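Local coordinates for hydrazine synthase alpha subunit (PDB 5C2V), which catalyses the second half-reaction of the hydrazine synthase complex, condensing hydroxylamine with ammonia to give hydrazine, at residues D[254-259]-D[275-280]; D[281-286]-D[304-309]; D[245-250]-D[541-546]; D[271-276]-D[563-568]. All blocks are in the same frame, centred on the assembly; numbering follows the deposited sequence.

All four contacts lie in or beside two consecutive blades of the propeller domain. The blade of strands 228-233, 239-245, 256-262 and 270-273 supplies 245-250, 254-259 and 271-276 in chain order; contact 2 follows, at the start of the next blade (285-291 to 327-328). Contact 1 and contact 2 close locally, their centres about 10 Å apart, whereas contact 3 and contact 4 reach nearly 300 residues on and cross along the chain. Contacts 1, 3 and 4 all touch the same heme c, with centres about 11 to 15 Å apart, and contacts 1 and 4 share the zinc ligand Cys276. The blade therefore forms one wall of the heme site, while contact 2 stands aside from it.

Contact 1: D[254-259]-D[275-280]; sequences EGRVMI and NCDGEI. With ZN (zinc ion), chain B; HEC (heme c), chain C.
Arg256 reaches from its strand across the loop of 275-280, and its atoms meet that loop in sequence. Arg256 CB lies 4.5 Å from Asn275 OD1. CG, anti to the carbonyl carbon (chi1 -83°), and CD run on beside the backbone of Gly282 and Gly274. The bend at chi3 (-86°) then puts NE 3.5 Å from Asn275 O, which lies at the guanidinium edge near its plane. One guanidinium face looks onto the carbonyl carbon of Cys276. At the tip, NH2 stands 3.9 Å from Asp277 OD1, a long salt bridge whose guanidinium and carboxylate planes are 81° apart, so the two groups do not lie flat together; Asp277 OD2 has a weak hydrogen bond to His448.

Two residues along the strand, Met258 packs on Asn275, with both CB and SD 3.5 Å from Asn275 CB. Strand 256-262 belongs to a blade of the six-bladed propeller, and this loop leads from its last strand to the next blade. A type II beta turn, Cys276 to Glu279, shapes the loop. Glu279 OE1 accepts from Cys276 N at 3.1 Å, met from above the carboxylate plane, and also from Gly274 N.

Thus held, the loop offers two groups beside the heme propionate: Asn275 ND2 donates to propionate O2A at 3.0 Å, and Cys276 SG binds zinc at 2.3 Å. The same O2A coordinates zinc, with His560 and a water completing the site. Shared between the metal and an amide N-H, the propionate is probably polarised, its negative charge partly offset.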
# COMPACT_ATOMS: atom_id res chain seq x y z
N GLU D 254 9.49 -5.22 -1.49
CA GLU D 254 9.51 -5.79 -2.84
C GLU D 254 10.19 -4.91 -3.90
O GLU D 254 10.36 -5.34 -5.04
CB GLU D 254 8.08 -6.10 -3.28
CG GLU D 254 7.43 -7.20 -2.47
CD GLU D 254 5.96 -7.36 -2.76
OE1 GLU D 254 5.29 -6.34 -3.04
OE2 GLU D 254 5.46 -8.50 -2.71
N GLY D 255 10.59 -3.69 -3.54
CA GLY D 255 11.23 -2.79 -4.48
C GLY D 255 10.32 -2.38 -5.64
O GLY D 255 9.14 -2.72 -5.65
N ARG D 256 10.88 -1.67 -6.61
CA ARG D 256 10.11 -1.26 -7.80
C ARG D 256 10.96 -1.20 -9.06
O ARG D 256 12.17 -1.00 -8.98
CB ARG D 256 9.44 0.11 -7.57
CG ARG D 256 8.12 0.06 -6.81
CD ARG D 256 7.46 1.43 -6.75
NE ARG D 256 7.95 2.23 -5.63
CZ ARG D 256 7.34 2.33 -4.46
NH1 ARG D 256 6.21 1.67 -4.24
NH2 ARG D 256 7.86 3.09 -3.50
N VAL D 257 10.33 -1.36 -10.22
CA VAL D 257 11.03 -1.21 -11.49
C VAL D 257 10.64 0.11 -12.14
O VAL D 257 9.50 0.28 -12.58
CB VAL D 257 10.73 -2.37 -12.46
CG1 VAL D 257 11.41 -2.13 -13.80
CG2 VAL D 257 11.19 -3.69 -11.85
N MET D 258 11.58 1.04 -12.21
CA MET D 258 11.31 2.40 -12.65
C MET D 258 11.84 2.70 -14.05
O MET D 258 12.84 2.13 -14.48
CB MET D 258 11.90 3.41 -11.67
CG MET D 258 13.42 3.47 -11.68
SD MET D 258 14.08 4.97 -10.92
CE MET D 258 15.83 4.58 -10.87
N ILE D 259 11.15 3.58 -14.76
CA ILE D 259 11.67 4.13 -16.00
C ILE D 259 12.51 5.36 -15.67
O ILE D 259 12.05 6.27 -14.98
CB ILE D 259 10.55 4.51 -16.97
CG1 ILE D 259 9.68 3.29 -17.28
CG2 ILE D 259 11.12 5.09 -18.25
CD1 ILE D 259 8.55 3.58 -18.22
N ASN D 275 9.22 5.11 -9.57
CA ASN D 275 10.01 4.75 -8.40
C ASN D 275 9.55 5.36 -7.07
O ASN D 275 10.08 5.00 -6.01
CB ASN D 275 11.48 5.13 -8.63
CG ASN D 275 12.42 4.45 -7.65
OD1 ASN D 275 12.62 3.24 -7.71
ND2 ASN D 275 12.99 5.23 -6.74
N CYS D 276 8.57 6.24 -7.10
CA CYS D 276 8.25 7.03 -5.91
C CYS D 276 6.83 6.80 -5.39
O CYS D 276 5.93 6.40 -6.14
CB CYS D 276 8.46 8.52 -6.20
SG CYS D 276 10.20 9.00 -6.46
N ASP D 277 6.64 7.05 -4.09
CA ASP D 277 5.34 6.89 -3.45
C ASP D 277 4.29 7.80 -4.08
O ASP D 277 4.55 8.97 -4.35
CB ASP D 277 5.45 7.19 -1.95
CG ASP D 277 6.37 6.23 -1.23
OD1 ASP D 277 5.91 5.13 -0.85
OD2 ASP D 277 7.55 6.57 -1.03
N GLY D 278 3.11 7.25 -4.32
CA GLY D 278 2.01 8.00 -4.90
C GLY D 278 1.85 7.75 -6.38
O GLY D 278 0.79 8.01 -6.95
N GLU D 279 2.91 7.26 -7.02
CA GLU D 279 2.90 6.99 -8.45
C GLU D 279 2.20 5.67 -8.78
O GLU D 279 2.16 4.75 -7.96
CB GLU D 279 4.32 7.01 -9.00
CG GLU D 279 4.96 8.39 -8.92
CD GLU D 279 6.44 8.38 -9.28
OE1 GLU D 279 6.98 7.28 -9.55
OE2 GLU D 279 7.05 9.46 -9.29
N ILE D 280 1.66 5.58 -9.99
CA ILE D 280 0.82 4.47 -10.40
C ILE D 280 1.62 3.25 -10.87
O ILE D 280 2.71 3.38 -11.42
CB ILE D 280 -0.15 4.92 -11.53
CG1 ILE D 280 -0.92 6.16 -11.09
CG2 ILE D 280 -1.12 3.81 -11.92
CD1 ILE D 280 -1.92 6.67 -12.10
ZN ZN B . 11.82 8.70 -4.88
FE HEC C . 18.43 10.70 -3.05
CHA HEC C . 16.08 8.33 -3.93
CHB HEC C . 19.75 10.54 -6.21
CHC HEC C . 21.03 12.76 -2.09
CHD HEC C . 17.26 10.70 0.17
NA HEC C . 17.99 9.64 -4.75
C1A HEC C . 16.99 8.70 -4.90
C2A HEC C . 17.05 8.18 -6.24
C3A HEC C . 18.06 8.79 -6.88
C4A HEC C . 18.68 9.72 -5.95
CMA HEC C . 18.49 8.54 -8.34
CAA HEC C . 16.10 7.11 -6.83
CBA HEC C . 15.00 7.78 -7.65
CGA HEC C . 14.07 8.57 -6.77
O1A HEC C . 13.80 9.75 -7.09
O2A HEC C . 13.61 8.02 -5.74
NB HEC C . 20.18 11.40 -3.95
C1B HEC C . 20.33 11.41 -5.32
C2B HEC C . 21.21 12.51 -5.66
C3B HEC C . 21.58 13.12 -4.53
C4B HEC C . 20.93 12.44 -3.42
CMB HEC C . 21.67 12.90 -7.08
CAB HEC C . 22.51 14.35 -4.44
CBB HEC C . 23.82 13.96 -3.72
NC HEC C . 19.01 11.62 -1.29
C1C HEC C . 20.17 12.34 -1.10
C2C HEC C . 20.26 12.66 0.31
C3C HEC C . 19.29 12.00 0.95
C4C HEC C . 18.44 11.39 -0.06
CMC HEC C . 21.47 13.34 1.00
CAC HEC C . 19.04 12.01 2.47
CBC HEC C . 19.27 10.59 3.04
ND HEC C . 16.92 9.67 -2.04
C1D HEC C . 16.61 9.87 -0.69
C2D HEC C . 15.47 9.04 -0.34
C3D HEC C . 15.10 8.30 -1.63
C4D HEC C . 16.05 8.75 -2.62
CMD HEC C . 14.79 8.95 1.04
CAD HEC C . 13.96 7.28 -1.84
CBD HEC C . 14.26 6.04 -1.02
CGD HEC C . 13.15 5.04 -1.18
O1D HEC C . 13.14 4.04 -0.42
O2D HEC C . 12.27 5.25 -2.06
O HOH W 1 11.15 7.23 -3.53

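Contact 2: D[281-286]-D[304-309]; sequences GGTSGR and PYMNWG
Gly281 O is gripped twice by Ser284, through the backbone N at 2.9 Å and through the hydroxyl OG at 2.8 Å, the latter lying in the carbonyl plane with a C=O...donor angle of 147°. The pair closes a type II' beta turn just ahead of strand 285-291, the first strand of a propeller blade. Against it packs the loop 304-309, which joins the second and third strands of the same blade and carries a type I turn of its own, Tyr305 to Trp308.

Across the contact the fit is one of backbone and methionine, without a direct hydrogen bond. Gly285 brings its CA to 4.1 Å from the CA of Met306. Met306 itself starts with CG anti to the backbone N (chi1 -176°), and the chain folds at chi3 (-65°) so that CE turns back to Thr283 O, 3.4 Å away. CE also touches Thr283 CB, while Met306 CB meets Thr283 O at 3.6 Å. Val257 and Phe179 pack on this methionine too.

Ser303 bonds to both ends of the type I turn, at Tyr305 O and Trp308 O. The loop also meets the second copy of the protein, where Pro304 packs on Tyr305 of that neighbouring subunit. Within the turn, Tyr305 CD2 sits 3.4 Å above the plane of the Trp308 ring, over its centre.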
# COMPACT_ATOMS: atom_id res chain seq x y z
N GLY D 281 1.07 2.06 -10.63
CA GLY D 281 1.64 0.81 -11.10
C GLY D 281 2.25 -0.10 -10.05
O GLY D 281 2.39 -1.29 -10.30
N GLY D 282 2.59 0.44 -8.89
CA GLY D 282 3.05 -0.38 -7.79
C GLY D 282 4.25 -1.26 -8.10
O GLY D 282 5.31 -0.77 -8.49
N THR D 283 4.07 -2.57 -7.93
CA THR D 283 5.14 -3.54 -8.16
C THR D 283 5.18 -4.05 -9.60
O THR D 283 5.96 -4.95 -9.91
CB THR D 283 5.00 -4.75 -7.22
OG1 THR D 283 3.70 -5.34 -7.38
CG2 THR D 283 5.19 -4.33 -5.77
N SER D 284 4.33 -3.50 -10.46
CA SER D 284 4.31 -3.89 -11.87
C SER D 284 5.66 -3.68 -12.53
O SER D 284 6.37 -2.72 -12.21
CB SER D 284 3.24 -3.12 -12.64
OG SER D 284 1.94 -3.36 -12.12
N GLY D 285 6.03 -4.58 -13.43
CA GLY D 285 7.27 -4.42 -14.17
C GLY D 285 7.10 -3.39 -15.27
O GLY D 285 6.05 -3.32 -15.90
N ARG D 286 8.12 -2.57 -15.49
CA ARG D 286 8.08 -1.61 -16.59
C ARG D 286 9.25 -1.85 -17.52
O ARG D 286 10.40 -1.62 -17.15
CB ARG D 286 8.09 -0.17 -16.05
CG ARG D 286 7.12 0.06 -14.90
CD ARG D 286 7.19 1.49 -14.39
NE ARG D 286 6.70 1.60 -13.02
CZ ARG D 286 5.45 1.92 -12.68
NH1 ARG D 286 4.56 2.17 -13.63
NH2 ARG D 286 5.10 1.99 -11.41
N PRO D 304 2.12 -7.40 -15.18
CA PRO D 304 1.47 -7.75 -13.91
C PRO D 304 2.47 -8.19 -12.86
O PRO D 304 2.33 -7.88 -11.68
CB PRO D 304 0.55 -8.91 -14.30
CG PRO D 304 0.28 -8.71 -15.74
CD PRO D 304 1.55 -8.15 -16.31
N TYR D 305 3.49 -8.92 -13.30
CA TYR D 305 4.54 -9.39 -12.41
C TYR D 305 5.85 -8.66 -12.71
O TYR D 305 6.11 -8.27 -13.84
CB TYR D 305 4.72 -10.90 -12.55
CG TYR D 305 3.42 -11.67 -12.47
CD1 TYR D 305 2.85 -11.99 -11.24
CD2 TYR D 305 2.75 -12.07 -13.62
CE1 TYR D 305 1.66 -12.69 -11.17
CE2 TYR D 305 1.56 -12.77 -13.56
CZ TYR D 305 1.02 -13.07 -12.33
OH TYR D 305 -0.17 -13.77 -12.26
N MET D 306 6.66 -8.47 -11.67
CA MET D 306 7.87 -7.68 -11.77
C MET D 306 8.90 -8.28 -12.73
O MET D 306 9.67 -7.56 -13.36
CB MET D 306 8.49 -7.51 -10.38
CG MET D 306 9.72 -6.62 -10.33
SD MET D 306 10.22 -6.22 -8.65
CE MET D 306 8.82 -5.26 -8.10
N ASN D 307 8.89 -9.61 -12.85
CA ASN D 307 9.88 -10.30 -13.66
C ASN D 307 9.42 -10.62 -15.08
O ASN D 307 10.15 -11.25 -15.85
CB ASN D 307 10.31 -11.60 -12.95
CG ASN D 307 11.80 -11.83 -13.02
OD1 ASN D 307 12.59 -10.89 -13.03
ND2 ASN D 307 12.20 -13.10 -13.07
N TRP D 308 8.21 -10.19 -15.43
CA TRP D 308 7.64 -10.53 -16.74
C TRP D 308 7.94 -9.49 -17.82
O TRP D 308 7.97 -8.29 -17.55
CB TRP D 308 6.12 -10.71 -16.62
CG TRP D 308 5.71 -12.09 -16.21
CD1 TRP D 308 6.43 -12.97 -15.45
CD2 TRP D 308 4.49 -12.75 -16.55
NE1 TRP D 308 5.72 -14.13 -15.29
CE2 TRP D 308 4.53 -14.03 -15.96
CE3 TRP D 308 3.36 -12.39 -17.30
CZ2 TRP D 308 3.49 -14.95 -16.09
CZ3 TRP D 308 2.33 -13.30 -17.42
CH2 TRP D 308 2.40 -14.57 -16.82
N GLY D 309 8.17 -9.97 -19.04
CA GLY D 309 8.45 -9.11 -20.17
C GLY D 309 7.23 -8.89 -21.05
O GLY D 309 7.30 -8.20 -22.07

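Contact 3: D[245-250]-D[541-546]; sequences QANGSR and TALTWA. With HEC (heme c), chain C.
Thr544 donates the one hydrogen bond that joins these segments, from OG1 to Gln245 OE1 at 2.7 Å. The two side chains lie alongside each other and point the same way; the hydroxyl stands above the amide carbonyl plane, 49° out of it.

A second kind of meeting is amide over ring face, the planes inclined by 33°. Asn247 CG, anti to the backbone N (chi1 -177°), sits 3.1 Å above the Trp545 ring, displaced toward its rim. Asn247 OD1 comes 3.1 Å from Trp545 CZ2, just beyond the rim, and CB lies near NE1. The polar ends are satisfied by others: Asn247 OD1 bonds to Arg503 and Trp545 NE1 to Glu178.

These pairs join two domains. Segment 245-250 lies in the connection between the second and third strands of a propeller blade, folded by a type II' turn from Asn247 to Arg250, while 541-546 belongs to the middle domain that carries the five-coordinate heme c.

Van der Waals packing around Leu543 forms the third group. Arg250 CG rests 3.9 Å from Leu543 CB, and Arg250 CD approaches Leu543 O at 3.3 Å. Leu543 CD2 meets Asn247 ND2 at 3.8 Å.

Charge and the heme come last. Arg250 NE makes a weak, nearly straight hydrogen bond to Gln245 O, and NH2 a weak one to Asn275 O; NH1 points to heme propionate O2D at the guanidinium edge. The positive group would be expected to stabilise that carboxylate. Beside it, Ala542 CB touches the porphyrin at C1D, 3.5 Å away, and Thr544 CG2 packs over C1A.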
# COMPACT_ATOMS: atom_id res chain seq x y z
N GLN D 245 15.02 -1.03 -8.62
CA GLN D 245 15.47 -0.56 -7.33
C GLN D 245 14.88 -1.48 -6.27
O GLN D 245 13.71 -1.37 -5.88
CB GLN D 245 15.03 0.89 -7.10
CG GLN D 245 15.46 1.84 -8.21
CD GLN D 245 16.95 2.13 -8.20
OE1 GLN D 245 17.55 2.30 -7.15
NE2 GLN D 245 17.56 2.16 -9.39
N ALA D 246 15.72 -2.42 -5.83
CA ALA D 246 15.38 -3.40 -4.81
C ALA D 246 16.02 -3.17 -3.44
O ALA D 246 15.81 -3.98 -2.54
CB ALA D 246 15.73 -4.79 -5.32
N ASN D 247 16.81 -2.11 -3.29
CA ASN D 247 17.76 -2.03 -2.17
C ASN D 247 17.11 -2.23 -0.81
O ASN D 247 16.22 -1.49 -0.41
CB ASN D 247 18.49 -0.68 -2.19
CG ASN D 247 19.55 -0.56 -1.10
OD1 ASN D 247 19.96 -1.56 -0.50
ND2 ASN D 247 19.99 0.66 -0.83
N GLY D 248 17.59 -3.23 -0.08
CA GLY D 248 17.04 -3.60 1.21
C GLY D 248 15.55 -3.85 1.24
O GLY D 248 14.99 -4.54 0.38
N SER D 249 14.90 -3.26 2.24
CA SER D 249 13.48 -3.45 2.51
C SER D 249 12.62 -2.43 1.75
O SER D 249 11.42 -2.31 2.01
CB SER D 249 13.20 -3.36 4.01
OG SER D 249 13.53 -2.08 4.52
N ARG D 250 13.26 -1.69 0.85
CA ARG D 250 12.63 -0.62 0.10
C ARG D 250 11.31 -1.00 -0.57
O ARG D 250 11.17 -2.11 -1.10
CB ARG D 250 13.58 -0.11 -0.99
CG ARG D 250 13.19 1.21 -1.60
CD ARG D 250 13.98 1.50 -2.86
NE ARG D 250 13.16 1.35 -4.06
CZ ARG D 250 12.31 2.27 -4.49
NH1 ARG D 250 12.16 3.41 -3.82
NH2 ARG D 250 11.59 2.06 -5.59
N THR D 541 17.33 7.37 5.46
CA THR D 541 18.22 6.60 4.60
C THR D 541 17.79 6.74 3.14
O THR D 541 16.60 6.67 2.83
CB THR D 541 18.23 5.10 4.99
OG1 THR D 541 18.62 4.97 6.36
CG2 THR D 541 19.20 4.33 4.11
N ALA D 542 18.75 6.95 2.26
CA ALA D 542 18.45 7.01 0.84
C ALA D 542 18.58 5.60 0.28
O ALA D 542 19.69 5.07 0.18
CB ALA D 542 19.38 7.96 0.12
N LEU D 543 17.45 5.00 -0.08
CA LEU D 543 17.47 3.62 -0.52
C LEU D 543 17.40 3.58 -2.03
O LEU D 543 16.35 3.79 -2.64
CB LEU D 543 16.30 2.84 0.10
CG LEU D 543 16.40 2.64 1.62
CD1 LEU D 543 15.13 2.01 2.16
CD2 LEU D 543 17.62 1.79 1.97
N THR D 544 18.55 3.26 -2.61
CA THR D 544 18.79 3.32 -4.05
C THR D 544 20.26 3.01 -4.25
O THR D 544 21.00 2.85 -3.28
CB THR D 544 18.45 4.69 -4.65
OG1 THR D 544 18.44 4.60 -6.08
CG2 THR D 544 19.46 5.73 -4.21
N TRP D 545 20.69 2.92 -5.50
CA TRP D 545 22.11 2.73 -5.77
C TRP D 545 22.66 3.84 -6.66
O TRP D 545 22.27 3.99 -7.82
CB TRP D 545 22.35 1.36 -6.39
CG TRP D 545 22.00 0.26 -5.44
CD1 TRP D 545 20.95 -0.61 -5.54
CD2 TRP D 545 22.68 -0.07 -4.22
NE1 TRP D 545 20.95 -1.48 -4.47
CE2 TRP D 545 22.00 -1.16 -3.65
CE3 TRP D 545 23.80 0.45 -3.57
CZ2 TRP D 545 22.41 -1.74 -2.45
CZ3 TRP D 545 24.20 -0.13 -2.38
CH2 TRP D 545 23.51 -1.22 -1.83
N ALA D 546 23.57 4.62 -6.08
CA ALA D 546 24.18 5.75 -6.77
C ALA D 546 25.61 5.38 -7.16
O ALA D 546 26.25 4.57 -6.50
CB ALA D 546 24.17 6.99 -5.89
FE HEC C . 18.43 10.70 -3.05
CHA HEC C . 16.08 8.33 -3.93
CHB HEC C . 19.75 10.54 -6.21
CHC HEC C . 21.03 12.76 -2.09
CHD HEC C . 17.26 10.70 0.17
NA HEC C . 17.99 9.64 -4.75
C1A HEC C . 16.99 8.70 -4.90
C2A HEC C . 17.05 8.18 -6.24
C3A HEC C . 18.06 8.79 -6.88
C4A HEC C . 18.68 9.72 -5.95
CMA HEC C . 18.49 8.54 -8.34
CAA HEC C . 16.10 7.11 -6.83
CBA HEC C . 15.00 7.78 -7.65
CGA HEC C . 14.07 8.57 -6.77
O1A HEC C . 13.80 9.75 -7.09
O2A HEC C . 13.61 8.02 -5.74
NB HEC C . 20.18 11.40 -3.95
C1B HEC C . 20.33 11.41 -5.32
C2B HEC C . 21.21 12.51 -5.66
C3B HEC C . 21.58 13.12 -4.53
C4B HEC C . 20.93 12.44 -3.42
CMB HEC C . 21.67 12.90 -7.08
CAB HEC C . 22.51 14.35 -4.44
CBB HEC C . 23.82 13.96 -3.72
NC HEC C . 19.01 11.62 -1.29
C1C HEC C . 20.17 12.34 -1.10
C2C HEC C . 20.26 12.66 0.31
C3C HEC C . 19.29 12.00 0.95
C4C HEC C . 18.44 11.39 -0.06
CMC HEC C . 21.47 13.34 1.00
CAC HEC C . 19.04 12.01 2.47
CBC HEC C . 19.27 10.59 3.04
ND HEC C . 16.92 9.67 -2.04
C1D HEC C . 16.61 9.87 -0.69
C2D HEC C . 15.47 9.04 -0.34
C3D HEC C . 15.10 8.30 -1.63
C4D HEC C . 16.05 8.75 -2.62
CMD HEC C . 14.79 8.95 1.04
CAD HEC C . 13.96 7.28 -1.84
CBD HEC C . 14.26 6.04 -1.02
CGD HEC C . 13.15 5.04 -1.18
O1D HEC C . 13.14 4.04 -0.42
O2D HEC C . 12.27 5.25 -2.06

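Contact 4: D[271-276]-D[563-568]; sequences PIYGNC and SYRGRA. With ZN (zinc ion), chain B; HEC (heme c), chain C.
Arg565 turns one face of its guanidinium to Ile272 O, which sits 2.9 Å above the centre of the plane. The N-H groups are not aimed at this oxygen, so the meeting is one of face to atom and not a hydrogen bond. It falls at a classic beta bulge, where Ile272 and Tyr273 in the last strand of the propeller blade both face Ile259.

The N-H groups have other partners: NH2 bonds to Pro321 O and forms a salt bridge with Glu279, while water 3 links NE to Asn275 N. Water 2 donates to Pro271 O and Arg565 O, at 2.6 and 2.7 Å, bridging the two backbones, and accepts weakly from NH1. The bend at chi2 (61°) puts Arg565 CD 4.0 Å from Pro271 CG. Tyr273 CD1 meets NH2 obliquely, ring and guanidinium planes 76° apart.

Pro271 also packs beside the heme. Its CD touches Tyr564 O at 3.4 Å and lies close to the ring at CD1, and CG faces propionate O1A. Further along, Arg567 makes a cation-pi contact with Tyr300 of the neighbouring beta subunit, so this loop lies between the propeller, the heme and another chain. Tyr564 rises from it as the axial ligand, with heme CHB over one ring face, toward its rim. Tyr564 OH binds the heme iron, FE, at 2.1 Å.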
# COMPACT_ATOMS: atom_id res chain seq x y z
N PRO D 271 15.60 9.66 -12.15
CA PRO D 271 14.33 8.95 -12.35
C PRO D 271 13.37 9.70 -13.26
O PRO D 271 13.39 10.93 -13.31
CB PRO D 271 13.77 8.87 -10.93
CG PRO D 271 14.32 10.08 -10.25
CD PRO D 271 15.71 10.23 -10.80
N ILE D 272 12.54 8.95 -13.98
CA ILE D 272 11.50 9.55 -14.81
C ILE D 272 10.13 9.22 -14.24
O ILE D 272 9.39 10.12 -13.85
CB ILE D 272 11.59 9.08 -16.27
CG1 ILE D 272 12.88 9.59 -16.91
CG2 ILE D 272 10.39 9.56 -17.07
CD1 ILE D 272 12.98 11.10 -16.97
N TYR D 273 9.77 7.94 -14.19
CA TYR D 273 8.49 7.55 -13.61
C TYR D 273 8.50 6.16 -12.98
O TYR D 273 9.14 5.24 -13.49
CB TYR D 273 7.39 7.63 -14.66
CG TYR D 273 5.99 7.56 -14.10
CD1 TYR D 273 5.42 8.66 -13.47
CD2 TYR D 273 5.23 6.40 -14.19
CE1 TYR D 273 4.13 8.60 -12.95
CE2 TYR D 273 3.95 6.33 -13.67
CZ TYR D 273 3.41 7.44 -13.05
OH TYR D 273 2.13 7.38 -12.54
N GLY D 274 7.78 6.01 -11.87
CA GLY D 274 7.53 4.70 -11.29
C GLY D 274 8.28 4.30 -10.03
O GLY D 274 8.01 3.23 -9.48
N ASN D 275 9.22 5.11 -9.57
CA ASN D 275 10.01 4.75 -8.40
C ASN D 275 9.55 5.36 -7.07
O ASN D 275 10.08 5.00 -6.01
CB ASN D 275 11.48 5.13 -8.63
CG ASN D 275 12.42 4.45 -7.65
OD1 ASN D 275 12.62 3.24 -7.71
ND2 ASN D 275 12.99 5.23 -6.74
N CYS D 276 8.57 6.24 -7.10
CA CYS D 276 8.25 7.03 -5.91
C CYS D 276 6.83 6.80 -5.39
O CYS D 276 5.93 6.40 -6.14
CB CYS D 276 8.46 8.52 -6.20
SG CYS D 276 10.20 9.00 -6.46
N SER D 563 14.61 17.70 -6.62
CA SER D 563 15.47 18.39 -7.57
C SER D 563 15.86 17.46 -8.71
O SER D 563 16.06 17.91 -9.84
CB SER D 563 16.72 18.95 -6.90
OG SER D 563 17.65 17.92 -6.62
N TYR D 564 16.00 16.18 -8.42
CA TYR D 564 16.26 15.20 -9.47
C TYR D 564 15.00 14.48 -9.95
O TYR D 564 15.09 13.56 -10.76
CB TYR D 564 17.31 14.18 -9.04
CG TYR D 564 17.26 13.68 -7.60
CD1 TYR D 564 16.44 12.62 -7.24
CD2 TYR D 564 18.08 14.23 -6.63
CE1 TYR D 564 16.40 12.15 -5.94
CE2 TYR D 564 18.05 13.77 -5.32
CZ TYR D 564 17.22 12.73 -4.98
OH TYR D 564 17.20 12.26 -3.68
N ARG D 565 13.82 14.86 -9.45
CA ARG D 565 12.60 14.20 -9.92
C ARG D 565 11.59 15.13 -10.60
O ARG D 565 11.55 15.21 -11.83
CB ARG D 565 11.94 13.48 -8.74
CG ARG D 565 10.59 12.84 -9.05
CD ARG D 565 10.69 11.77 -10.12
NE ARG D 565 9.38 11.29 -10.52
CZ ARG D 565 8.64 11.83 -11.49
NH1 ARG D 565 9.10 12.87 -12.16
NH2 ARG D 565 7.45 11.32 -11.78
N GLY D 566 10.77 15.83 -9.82
CA GLY D 566 9.73 16.67 -10.39
C GLY D 566 9.83 18.16 -10.15
O GLY D 566 8.96 18.92 -10.57
N ARG D 567 10.90 18.60 -9.50
CA ARG D 567 10.98 19.98 -9.05
C ARG D 567 12.24 20.68 -9.53
O ARG D 567 13.28 20.04 -9.74
CB ARG D 567 10.90 20.05 -7.52
CG ARG D 567 9.51 19.78 -6.97
CD ARG D 567 9.44 19.99 -5.46
NE ARG D 567 9.82 21.34 -5.06
CZ ARG D 567 9.02 22.40 -5.15
NH1 ARG D 567 7.79 22.28 -5.62
NH2 ARG D 567 9.46 23.59 -4.76
N ALA D 568 12.15 21.99 -9.72
CA ALA D 568 13.29 22.78 -10.12
C ALA D 568 14.24 22.97 -8.95
O ALA D 568 13.82 23.00 -7.79
CB ALA D 568 12.84 24.13 -10.66
ZN ZN B . 11.82 8.70 -4.88
FE HEC C . 18.43 10.70 -3.05
CHA HEC C . 16.08 8.33 -3.93
CHB HEC C . 19.75 10.54 -6.21
CHC HEC C . 21.03 12.76 -2.09
CHD HEC C . 17.26 10.70 0.17
NA HEC C . 17.99 9.64 -4.75
C1A HEC C . 16.99 8.70 -4.90
C2A HEC C . 17.05 8.18 -6.24
C3A HEC C . 18.06 8.79 -6.88
C4A HEC C . 18.68 9.72 -5.95
CMA HEC C . 18.49 8.54 -8.34
CAA HEC C . 16.10 7.11 -6.83
CBA HEC C . 15.00 7.78 -7.65
CGA HEC C . 14.07 8.57 -6.77
O1A HEC C . 13.80 9.75 -7.09
O2A HEC C . 13.61 8.02 -5.74
NB HEC C . 20.18 11.40 -3.95
C1B HEC C . 20.33 11.41 -5.32
C2B HEC C . 21.21 12.51 -5.66
C3B HEC C . 21.58 13.12 -4.53
C4B HEC C . 20.93 12.44 -3.42
CMB HEC C . 21.67 12.90 -7.08
CAB HEC C . 22.51 14.35 -4.44
CBB HEC C . 23.82 13.96 -3.72
NC HEC C . 19.01 11.62 -1.29
C1C HEC C . 20.17 12.34 -1.10
C2C HEC C . 20.26 12.66 0.31
C3C HEC C . 19.29 12.00 0.95
C4C HEC C . 18.44 11.39 -0.06
CMC HEC C . 21.47 13.34 1.00
CAC HEC C . 19.04 12.01 2.47
CBC HEC C . 19.27 10.59 3.04
ND HEC C . 16.92 9.67 -2.04
C1D HEC C . 16.61 9.87 -0.69
C2D HEC C . 15.47 9.04 -0.34
C3D HEC C . 15.10 8.30 -1.63
C4D HEC C . 16.05 8.75 -2.62
CMD HEC C . 14.79 8.95 1.04
CAD HEC C . 13.96 7.28 -1.84
CBD HEC C . 14.26 6.04 -1.02
CGD HEC C . 13.15 5.04 -1.18
O1D HEC C . 13.14 4.04 -0.42
O2D HEC C . 12.27 5.25 -2.06
O HOH W 2 11.73 12.87 -13.14
O HOH W 3 9.69 8.17 -9.54
O HOH W 1 11.15 7.23 -3.53